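Local coordinates for SusD-like protein BACOVA_02651 (Bacteroides ovatus, PDB 5E75) that binds polysaccharide at the cell surface and probably captures xyloglucan there before its transport into the periplasm for degradation, at residues Glu243-Gln249 with Asn354-Leu360; Arg359-Leu365 with Glu410-Phe415. The contacts are given in a common frame with arbitrary orientation. Residue numbers count along the deposited sequence, not the author numbering.

Contact 1 (Glu243-Gln249 with Asn354-Leu360)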
loop_
_atom_site.group_PDB
_atom_site.type_symbol
_atom_site.label_atom_id
_atom_site.label_comp_id
_atom_site.label_asym_id
_atom_site.label_seq_id
_atom_site.Cartn_x
_atom_site.Cartn_y
_atom_site.Cartn_z
ATOM N N GLU A 243 14.847 -5.158 3.676
ATOM C CA GLU A 243 14.066 -4.546 2.592
ATOM C C GLU A 243 12.903 -3.691 3.132
ATOM O O GLU A 243 12.322 -2.867 2.405
ATOM C CB GLU A 243 13.562 -5.629 1.617
ATOM C CG GLU A 243 12.687 -5.110 0.495
ATOM C CD GLU A 243 12.466 -6.109 -0.625
ATOM O OE1 GLU A 243 13.093 -7.182 -0.620
ATOM O OE2 GLU A 243 11.638 -5.796 -1.499
ATOM N N SER A 244 12.565 -3.882 4.402
ATOM C CA SER A 244 11.469 -3.151 5.025
ATOM C C SER A 244 11.961 -1.770 5.460
ATOM O O SER A 244 12.580 -1.620 6.535
ATOM C CB SER A 244 10.960 -3.933 6.238
ATOM O OG SER A 244 9.771 -3.369 6.768
ATOM N N LEU A 245 11.702 -0.748 4.652
ATOM C CA LEU A 245 12.138 0.608 4.981
ATOM C C LEU A 245 11.194 1.266 5.985
ATOM O O LEU A 245 11.636 1.991 6.878
ATOM C CB LEU A 245 12.264 1.455 3.710
ATOM C CG LEU A 245 13.426 1.064 2.785
ATOM C CD1 LEU A 245 13.363 1.778 1.464
ATOM C CD2 LEU A 245 14.738 1.388 3.464
ATOM N N LEU A 246 9.898 0.998 5.867
ATOM C CA LEU A 246 8.916 1.560 6.780
ATOM C C LEU A 246 7.710 0.632 6.810
ATOM O O LEU A 246 7.213 0.203 5.760
ATOM C CB LEU A 246 8.499 2.961 6.324
ATOM C CG LEU A 246 7.703 3.796 7.320
ATOM C CD1 LEU A 246 8.522 4.057 8.589
ATOM C CD2 LEU A 246 7.247 5.105 6.707
ATOM N N ALA A 247 7.221 0.326 8.004
ATOM C CA ALA A 247 6.071 -0.555 8.162
ATOM C C ALA A 247 5.359 -0.233 9.454
ATOM O O ALA A 247 5.984 0.199 10.439
ATOM C CB ALA A 247 6.498 -2.005 8.156
ATOM N N MET A 248 4.052 -0.481 9.456
ATOM C CA MET A 248 3.271 -0.459 10.682
ATOM C C MET A 248 3.665 -1.662 11.530
ATOM O O MET A 248 3.738 -2.795 11.060
ATOM C CB MET A 248 1.772 -0.498 10.375
ATOM C CG MET A 248 1.334 0.576 9.404
ATOM S SD MET A 248 -0.379 0.405 8.870
ATOM C CE MET A 248 -0.355 1.350 7.332
ATOM N N GLN A 249 3.921 -1.375 12.798
ATOM C CA GLN A 249 4.567 -2.294 13.724
ATOM C C GLN A 249 3.543 -2.868 14.703
ATOM O O GLN A 249 3.355 -2.360 15.810
ATOM C CB GLN A 249 5.662 -1.559 14.495
ATOM C CG GLN A 249 6.732 -0.972 13.602
ATOM C CD GLN A 249 7.574 -2.039 12.933
ATOM O OE1 GLN A 249 7.939 -3.045 13.542
ATOM N NE2 GLN A 249 7.897 -1.816 11.671
ATOM N N ASN A 354 3.591 -7.416 10.055
ATOM C CA ASN A 354 3.584 -5.977 9.896
ATOM C C ASN A 354 2.849 -5.590 8.612
ATOM O O ASN A 354 2.646 -6.445 7.720
ATOM C CB ASN A 354 5.018 -5.438 9.835
ATOM C CG ASN A 354 5.684 -5.366 11.192
ATOM O OD1 ASN A 354 5.038 -5.491 12.234
ATOM N ND2 ASN A 354 6.984 -5.156 11.182
ATOM N N THR A 355 2.457 -4.320 8.507
ATOM C CA THR A 355 1.869 -3.805 7.265
ATOM C C THR A 355 2.887 -2.890 6.597
ATOM O O THR A 355 3.231 -1.840 7.115
ATOM C CB THR A 355 0.581 -3.001 7.529
ATOM O OG1 THR A 355 -0.371 -3.827 8.208
ATOM C CG2 THR A 355 -0.046 -2.501 6.237
ATOM N N TYR A 356 3.410 -3.297 5.452
ATOM C CA TYR A 356 4.393 -2.487 4.745
ATOM C C TYR A 356 3.838 -1.125 4.340
ATOM O O TYR A 356 2.696 -1.016 3.877
ATOM C CB TYR A 356 4.877 -3.201 3.485
ATOM C CG TYR A 356 5.809 -4.348 3.743
ATOM C CD1 TYR A 356 7.091 -4.126 4.232
ATOM C CD2 TYR A 356 5.427 -5.654 3.483
ATOM C CE1 TYR A 356 7.958 -5.156 4.473
ATOM C CE2 TYR A 356 6.308 -6.715 3.716
ATOM C CZ TYR A 356 7.575 -6.441 4.227
ATOM O OH TYR A 356 8.470 -7.451 4.478
ATOM N N ILE A 357 4.665 -0.095 4.510
ATOM C CA ILE A 357 4.422 1.222 3.943
ATOM C C ILE A 357 5.392 1.459 2.785
ATOM O O ILE A 357 4.989 1.944 1.724
ATOM C CB ILE A 357 4.525 2.333 5.013
ATOM C CG1 ILE A 357 3.392 2.181 6.028
ATOM C CG2 ILE A 357 4.499 3.729 4.373
ATOM C CD1 ILE A 357 3.508 3.097 7.258
ATOM N N LEU A 358 6.661 1.095 2.978
ATOM C CA LEU A 358 7.667 1.197 1.925
ATOM C C LEU A 358 8.668 0.037 1.948
ATOM O O LEU A 358 9.329 -0.189 2.969
ATOM C CB LEU A 358 8.443 2.512 2.037
ATOM C CG LEU A 358 9.473 2.775 0.924
ATOM C CD1 LEU A 358 8.765 3.014 -0.407
ATOM C CD2 LEU A 358 10.365 3.946 1.294
ATOM N N ARG A 359 8.776 -0.684 0.831
ATOM C CA ARG A 359 9.837 -1.662 0.625
ATOM C C ARG A 359 10.919 -1.123 -0.316
ATOM O O ARG A 359 10.650 -0.311 -1.200
ATOM C CB ARG A 359 9.268 -2.961 0.023
ATOM C CG ARG A 359 8.483 -3.779 0.994
ATOM C CD ARG A 359 8.315 -5.209 0.545
ATOM N NE ARG A 359 7.331 -5.455 -0.505
ATOM C CZ ARG A 359 7.618 -5.817 -1.752
ATOM N NH1 ARG A 359 8.869 -5.815 -2.203
ATOM N NH2 ARG A 359 6.635 -6.149 -2.575
ATOM N N LEU A 360 12.134 -1.642 -0.176
ATOM C CA LEU A 360 13.231 -1.243 -1.061
ATOM C C LEU A 360 12.900 -1.481 -2.537
ATOM O O LEU A 360 13.287 -0.668 -3.390
ATOM C CB LEU A 360 14.518 -1.958 -0.645
ATOM C CG LEU A 360 15.795 -1.556 -1.376
ATOM C CD1 LEU A 360 16.195 -0.122 -1.081
ATOM C CD2 LEU A 360 16.898 -2.519 -1.010
HETATM O O HOH W 1 8.302 -5.258 8.316
#

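Contact 2 (Arg359-Leu365 with Glu410-Phe415)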
loop_
_atom_site.group_PDB
_atom_site.type_symbol
_atom_site.label_atom_id
_atom_site.label_comp_id
_atom_site.label_asym_id
_atom_site.label_seq_id
_atom_site.Cartn_x
_atom_site.Cartn_y
_atom_site.Cartn_z
ATOM N N ARG A 359 8.776 -0.684 0.831
ATOM C CA ARG A 359 9.837 -1.662 0.625
ATOM C C ARG A 359 10.919 -1.123 -0.316
ATOM O O ARG A 359 10.650 -0.311 -1.200
ATOM C CB ARG A 359 9.268 -2.961 0.023
ATOM C CG ARG A 359 8.483 -3.779 0.994
ATOM C CD ARG A 359 8.315 -5.209 0.545
ATOM N NE ARG A 359 7.331 -5.455 -0.505
ATOM C CZ ARG A 359 7.618 -5.817 -1.752
ATOM N NH1 ARG A 359 8.869 -5.815 -2.203
ATOM N NH2 ARG A 359 6.635 -6.149 -2.575
ATOM N N LEU A 360 12.134 -1.642 -0.176
ATOM C CA LEU A 360 13.231 -1.243 -1.061
ATOM C C LEU A 360 12.900 -1.481 -2.537
ATOM O O LEU A 360 13.287 -0.668 -3.390
ATOM C CB LEU A 360 14.518 -1.958 -0.645
ATOM C CG LEU A 360 15.795 -1.556 -1.376
ATOM C CD1 LEU A 360 16.195 -0.122 -1.081
ATOM C CD2 LEU A 360 16.898 -2.519 -1.010
ATOM N N ALA A 361 12.161 -2.544 -2.857
ATOM C CA ALA A 361 11.831 -2.792 -4.260
ATOM C C ALA A 361 11.026 -1.642 -4.862
ATOM O O ALA A 361 11.110 -1.395 -6.058
ATOM C CB ALA A 361 11.074 -4.071 -4.412
ATOM N N ASP A 362 10.218 -0.973 -4.049
ATOM C CA ASP A 362 9.463 0.204 -4.500
ATOM C C ASP A 362 10.433 1.306 -4.937
ATOM O O ASP A 362 10.236 1.966 -5.962
ATOM C CB ASP A 362 8.571 0.664 -3.344
ATOM C CG ASP A 362 7.425 1.541 -3.758
ATOM O OD1 ASP A 362 7.503 2.230 -4.781
ATOM O OD2 ASP A 362 6.417 1.530 -3.023
ATOM N N VAL A 363 11.477 1.521 -4.144
ATOM C CA VAL A 363 12.455 2.543 -4.480
ATOM C C VAL A 363 13.177 2.161 -5.778
ATOM O O VAL A 363 13.442 3.034 -6.607
ATOM C CB VAL A 363 13.444 2.827 -3.319
ATOM C CG1 VAL A 363 14.311 4.012 -3.639
ATOM C CG2 VAL A 363 12.697 3.079 -2.024
ATOM N N TYR A 364 13.471 0.874 -5.957
ATOM C CA TYR A 364 14.092 0.414 -7.210
ATOM C C TYR A 364 13.214 0.758 -8.404
ATOM O O TYR A 364 13.686 1.291 -9.414
ATOM C CB TYR A 364 14.339 -1.106 -7.187
ATOM C CG TYR A 364 15.527 -1.590 -6.354
ATOM C CD1 TYR A 364 16.133 -0.779 -5.406
ATOM C CD2 TYR A 364 16.049 -2.871 -6.532
ATOM C CE1 TYR A 364 17.222 -1.234 -4.667
ATOM C CE2 TYR A 364 17.118 -3.316 -5.796
ATOM C CZ TYR A 364 17.704 -2.504 -4.864
ATOM O OH TYR A 364 18.794 -3.004 -4.184
ATOM N N LEU A 365 11.932 0.428 -8.316
ATOM C CA LEU A 365 11.032 0.675 -9.429
ATOM C C LEU A 365 10.755 2.162 -9.636
ATOM O O LEU A 365 10.603 2.619 -10.767
ATOM C CB LEU A 365 9.713 -0.110 -9.266
ATOM C CG LEU A 365 9.854 -1.628 -9.299
ATOM C CD1 LEU A 365 8.529 -2.291 -9.007
ATOM C CD2 LEU A 365 10.372 -2.113 -10.610
ATOM N N GLU A 410 4.914 -4.329 -13.760
ATOM C CA GLU A 410 5.889 -4.775 -12.783
ATOM C C GLU A 410 5.478 -4.350 -11.380
ATOM O O GLU A 410 5.586 -5.133 -10.431
ATOM C CB GLU A 410 7.301 -4.263 -13.106
ATOM C CG GLU A 410 8.404 -5.095 -12.438
ATOM C CD GLU A 410 8.444 -6.529 -12.933
ATOM O OE1 GLU A 410 8.020 -6.780 -14.093
ATOM O OE2 GLU A 410 8.905 -7.400 -12.170
ATOM N N ARG A 411 4.992 -3.115 -11.234
ATOM C CA ARG A 411 4.543 -2.665 -9.928
ATOM C C ARG A 411 3.325 -3.457 -9.459
ATOM O O ARG A 411 3.251 -3.841 -8.288
ATOM C CB ARG A 411 4.259 -1.164 -9.929
ATOM C CG ARG A 411 5.515 -0.319 -10.024
ATOM C CD ARG A 411 5.206 1.166 -9.889
ATOM N NE ARG A 411 4.813 1.488 -8.530
ATOM C CZ ARG A 411 5.648 1.794 -7.542
ATOM N NH1 ARG A 411 6.944 1.942 -7.739
ATOM N NH2 ARG A 411 5.171 2.025 -6.322
ATOM N N ARG A 412 2.362 -3.708 -10.334
ATOM C CA ARG A 412 1.187 -4.469 -9.923
ATOM C C ARG A 412 1.575 -5.823 -9.349
ATOM O O ARG A 412 1.058 -6.217 -8.292
ATOM C CB ARG A 412 0.190 -4.632 -11.078
ATOM C CG ARG A 412 -0.535 -3.350 -11.449
ATOM C CD ARG A 412 -1.641 -3.551 -12.473
ATOM N NE ARG A 412 -2.733 -4.340 -11.904
ATOM C CZ ARG A 412 -3.726 -4.894 -12.601
ATOM N NH1 ARG A 412 -3.806 -4.768 -13.926
ATOM N NH2 ARG A 412 -4.641 -5.614 -11.963
ATOM N N VAL A 413 2.467 -6.550 -10.035
ATOM C CA VAL A 413 2.845 -7.876 -9.584
ATOM C C VAL A 413 3.803 -7.851 -8.389
ATOM O O VAL A 413 3.762 -8.748 -7.558
ATOM C CB VAL A 413 3.414 -8.797 -10.719
ATOM C CG1 VAL A 413 2.394 -9.040 -11.821
ATOM C CG2 VAL A 413 4.654 -8.250 -11.327
ATOM N N GLU A 414 4.642 -6.839 -8.280
ATOM C CA GLU A 414 5.515 -6.741 -7.119
ATOM C C GLU A 414 4.711 -6.437 -5.861
ATOM O O GLU A 414 5.034 -6.961 -4.785
ATOM C CB GLU A 414 6.590 -5.681 -7.354
ATOM C CG GLU A 414 7.614 -5.561 -6.229
ATOM C CD GLU A 414 8.457 -6.789 -6.006
ATOM O OE1 GLU A 414 8.596 -7.630 -6.931
ATOM O OE2 GLU A 414 9.021 -6.910 -4.893
ATOM N N PHE A 415 3.652 -5.637 -5.991
ATOM C CA PHE A 415 2.963 -5.084 -4.808
ATOM C C PHE A 415 1.518 -5.545 -4.636
ATOM O O PHE A 415 0.770 -4.970 -3.849
ATOM C CB PHE A 415 3.067 -3.549 -4.759
ATOM C CG PHE A 415 4.471 -3.078 -4.710
ATOM C CD1 PHE A 415 5.232 -3.313 -3.582
ATOM C CD2 PHE A 415 5.050 -2.454 -5.785
ATOM C CE1 PHE A 415 6.561 -2.941 -3.555
ATOM C CE2 PHE A 415 6.359 -2.058 -5.753
ATOM C CZ PHE A 415 7.109 -2.306 -4.643
HETATM O O HOH W 2 7.832 2.978 -10.350
#

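Contact 1 (Glu243-Gln249 with Asn354-Leu360)
Two short strands pair antiparallel here as a two-stranded ribbon, bent by two classic beta bulges. In the first bulge Leu245 and Leu246 both face Leu358, and their backbone N atoms share Leu358 O. In the second, Ile357 N and Leu358 N both donate to Leu246 O. The bulges sit where both chains turn a corner, so the ribbon curves.

Regular pairing resumes at one end, where Met248 N bonds Thr355 O at 2.8 Å. At the other end Leu360 N reaches Glu243 O at 2.9 Å. Leu245, Leu246, Ile357 and Leu358 project from the outer side of the bend. The apolar side chains of the corner residues Leu245 and Ile357 fit against those of the facing strand: Leu245 CD1 lies 3.7 Å from Leu358 CD2, Leu246 CD2 3.9 Å from Ile357 CG2, and Met248 CG 4.0 Å from Ile357 CD1. Ser244, Tyr356 and Arg359 lie on the inner side. Ala247 CB approaches Tyr356 CD1 at 4.5 Å, and the ring edge of Tyr356 meets Ser244 OG. A water fills the gap between Ser244 OG and Asn354 ND2 and bonds both. Glu243 OE2 forms a salt bridge with Arg359 NH1 at 2.9 Å; Glu243 also pairs with Arg393, and Arg359 with Glu418.

The ribbon lies in the helix-rich interior of this SusD-family protein. Leu246 packs on Leu115, Met116 and Cys119 of helix 103-125. Leu358 touches Ile186 and Lys189 of helix 180-195. Leu245 and Leu358 both meet Val363 of helix 360-372, which directly continues the second strand.

Contact 2 (Arg359-Leu365 with Glu410-Phe415)
The first turns of helix 360-372 run antiparallel to the last turns of helix 404-415. The angle between the two short axes is 177° and their closest approach is 11.0 Å. This is an antiparallel helix pair within the largely helical SusD fold. The backbones stay well apart, so long side chains fill the gap.

Leu365 is a knob in a hole made by Glu410, Arg411, Glu414 and Phe415. Leu365 CD1 lies 3.7 Å from Arg411 CG and 3.9 Å from Phe415 CE2. Phe415 fills the space beside it: its CZ comes 3.6 Å from Asp362 CB, and Asp362 OD2 lies over one ring face.

Salt bridges lie at two levels of the pair. Arg359, the N-cap residue of its helix, reaches across with NH1 to Glu414 OE2 at 2.9 Å. Its guanidinium has Phe415 CE1 over one face and also pairs with Glu418. Glu414 is further paired with Arg299 and Arg393. One turn along, Asp362 meets Arg411, while its OD2 pairs with Lys189 and Arg411 pairs with Asp424. The buried charges thus form a network that reaches beyond the two helices. In the second bridge Asp362 OD1 accepts from both Arg411 NH2, at 2.8 Å, and Arg411 NH1, at 3.0 Å.

From the N terminus, the strand of 243-249 comes first. Contact 1 closes when the chain returns at 354-360, after 104 intervening residues, mostly loop, with short helices and strands. Contact 2 opens at once, because strand 355-359 runs straight into helix 360-372. It closes at 410-415, around a mostly helical loop of 44 residues. The two loops are in series and meet at Arg359 and Leu360, which belong to both contacts. Their centres are about 12 Å apart. Arg359 has a charged partner in each contact. Together they tie the bent strand pair to the helix pair.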